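Local coordinates for A rubisco-like protein (Burkholderia fungorum, PDB 3NWR) that is of uncertain function but resembles the large chain of ribulose bisphosphate carboxylase and probably acts as a lyase, at residues 62-67 with 92-97. Residues are numbered along the deposited sequence; the frame is centred on the assembly and turned at random.
Sequences LRIEEL and ARITLS
Glu65 and Arg93 form a hydrogen-bonded antiparallel pair: Glu65 N reaches Arg93 O at 2.9 Å, nearly straight in line with that carbonyl, and Arg93 N returns to Glu65 O at 3.0 Å. At the other end the register is irregular. Leu62 N donates to Thr95 O at 2.8 Å while Thr95 N donates to Arg63 O at 3.0 Å, so Leu62 and Arg63 both face Thr95, which defines a classic beta bulge. Between these pairs, the CA-H of Ile94 leans on Arg63 O, 3.2 Å from CA.

Arg63 and Thr95 run side by side. The Arg63 chain bends at chi3 (-87°), and Thr95 CG2 lies over one face of the guanidinium, 3.6 Å from Arg63 NH2. Thr95 OG1 is hydrogen-bonded to Asp18, which also forms a salt bridge with Arg93, tying this face to strand 14-23. On the opposite face Ile64 CG1 meets Ile94 CG2 at 4.2 Å, and helix 27-37 packs against both isoleucines. Leu62 CD1 rests on Ser97 CB at 3.6 Å, beyond the bulge. With axes at 174°, the segments join outermost strand 60-70 to strand 89-99 in the four-stranded antiparallel sheet of the RuBisCO-like N-terminal domain.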
loop_
_atom_site.group_PDB
_atom_site.type_symbol
_atom_site.label_atom_id
_atom_site.label_comp_id
_atom_site.label_asym_id
_atom_site.label_seq_id
_atom_site.Cartn_x
_atom_site.Cartn_y
_atom_site.Cartn_z
ATOM N N LEU A 62 15.635 5.567 -21.022
ATOM C CA LEU A 62 15.391 6.406 -22.197
ATOM C C LEU A 62 15.888 7.829 -21.986
ATOM O O LEU A 62 16.242 8.513 -22.945
ATOM C CB LEU A 62 13.900 6.455 -22.546
ATOM C CG LEU A 62 13.230 5.176 -23.045
ATOM C CD1 LEU A 62 11.792 5.470 -23.461
ATOM C CD2 LEU A 62 14.021 4.556 -24.192
ATOM N N ARG A 63 15.886 8.284 -20.738
ATOM C CA ARG A 63 16.246 9.668 -20.439
ATOM C C ARG A 63 16.919 9.769 -19.090
ATOM O O ARG A 63 16.497 9.129 -18.128
ATOM C CB ARG A 63 15.003 10.574 -20.436
ATOM C CG ARG A 63 14.347 10.744 -21.796
ATOM C CD ARG A 63 13.286 11.849 -21.798
ATOM N NE ARG A 63 11.970 11.362 -21.392
ATOM C CZ ARG A 63 11.160 10.654 -22.174
ATOM N NH1 ARG A 63 11.535 10.329 -23.406
ATOM N NH2 ARG A 63 9.977 10.258 -21.725
ATOM N N ILE A 64 17.959 10.592 -19.014
ATOM C CA ILE A 64 18.549 10.957 -17.741
ATOM C C ILE A 64 18.807 12.452 -17.780
ATOM O O ILE A 64 19.318 12.970 -18.774
ATOM C CB ILE A 64 19.884 10.239 -17.490
ATOM C CG1 ILE A 64 19.692 8.724 -17.491
ATOM C CG2 ILE A 64 20.491 10.699 -16.166
ATOM C CD1 ILE A 64 20.981 7.944 -17.611
ATOM N N GLU A 65 18.431 13.150 -16.718
ATOM C CA GLU A 65 18.753 14.569 -16.600
ATOM C C GLU A 65 19.240 14.830 -15.194
ATOM O O GLU A 65 18.478 14.687 -14.242
ATOM C CB GLU A 65 17.541 15.456 -16.897
ATOM C CG GLU A 65 17.861 16.947 -16.779
ATOM C CD GLU A 65 16.639 17.843 -16.931
ATOM O OE1 GLU A 65 15.504 17.322 -16.979
ATOM O OE2 GLU A 65 16.816 19.078 -16.995
ATOM N N GLU A 66 20.507 15.202 -15.046
ATOM C CA GLU A 66 21.027 15.480 -13.715
ATOM C C GLU A 66 20.543 16.836 -13.206
ATOM O O GLU A 66 20.519 17.816 -13.945
ATOM C CB GLU A 66 22.553 15.404 -13.672
ATOM C CG GLU A 66 23.110 15.665 -12.276
ATOM C CD GLU A 66 24.321 14.821 -11.950
ATOM O OE1 GLU A 66 24.801 14.077 -12.835
ATOM O OE2 GLU A 66 24.803 14.900 -10.805
ATOM N N LEU A 67 20.148 16.865 -11.935
ATOM C CA LEU A 67 19.631 18.055 -11.288
ATOM C C LEU A 67 20.661 18.538 -10.279
ATOM O O LEU A 67 21.754 17.981 -10.183
ATOM C CB LEU A 67 18.318 17.720 -10.576
ATOM C CG LEU A 67 17.278 17.015 -11.444
ATOM C CD1 LEU A 67 16.063 16.557 -10.628
ATOM C CD2 LEU A 67 16.855 17.915 -12.596
ATOM N N ALA A 92 18.735 13.043 -10.097
ATOM C CA ALA A 92 18.413 13.006 -11.512
ATOM C C ALA A 92 16.973 12.598 -11.757
ATOM O O ALA A 92 16.407 11.808 -10.996
ATOM C CB ALA A 92 19.351 12.063 -12.248
ATOM N N ARG A 93 16.387 13.149 -12.816
ATOM C CA ARG A 93 15.111 12.665 -13.326
ATOM C C ARG A 93 15.426 11.651 -14.408
ATOM O O ARG A 93 16.249 11.915 -15.285
ATOM C CB ARG A 93 14.265 13.800 -13.917
ATOM C CG ARG A 93 12.848 13.344 -14.288
ATOM C CD ARG A 93 11.990 14.442 -14.906
ATOM N NE ARG A 93 10.688 13.914 -15.315
ATOM C CZ ARG A 93 9.534 14.210 -14.725
ATOM N NH1 ARG A 93 9.506 15.056 -13.702
ATOM N NH2 ARG A 93 8.401 13.672 -15.166
ATOM N N ILE A 94 14.793 10.486 -14.344
ATOM C CA ILE A 94 15.060 9.454 -15.335
ATOM C C ILE A 94 13.758 8.912 -15.902
ATOM O O ILE A 94 12.705 9.017 -15.275
ATOM C CB ILE A 94 15.888 8.300 -14.751
ATOM C CG1 ILE A 94 15.065 7.511 -13.729
ATOM C CG2 ILE A 94 17.189 8.833 -14.134
ATOM C CD1 ILE A 94 15.747 6.255 -13.252
ATOM N N THR A 95 13.831 8.354 -17.104
ATOM C CA THR A 95 12.691 7.666 -17.685
ATOM C C THR A 95 13.110 6.252 -18.023
ATOM O O THR A 95 14.133 6.050 -18.687
ATOM C CB THR A 95 12.196 8.352 -18.975
ATOM O OG1 THR A 95 11.713 9.664 -18.673
ATOM C CG2 THR A 95 11.074 7.540 -19.609
ATOM N N LEU A 96 12.333 5.275 -17.554
ATOM C CA LEU A 96 12.535 3.881 -17.930
ATOM C C LEU A 96 11.463 3.428 -18.913
ATOM O O LEU A 96 10.314 3.860 -18.838
ATOM C CB LEU A 96 12.516 2.960 -16.705
ATOM C CG LEU A 96 13.547 3.250 -15.621
ATOM C CD1 LEU A 96 13.491 2.160 -14.550
ATOM C CD2 LEU A 96 14.932 3.349 -16.217
ATOM N N SER A 97 11.856 2.554 -19.836
ATOM C CA SER A 97 10.927 1.937 -20.774
ATOM C C SER A 97 10.826 0.450 -20.462
ATOM O O SER A 97 11.840 -0.245 -20.425
ATOM C CB SER A 97 11.422 2.132 -22.211
ATOM O OG SER A 97 10.540 1.538 -23.150
#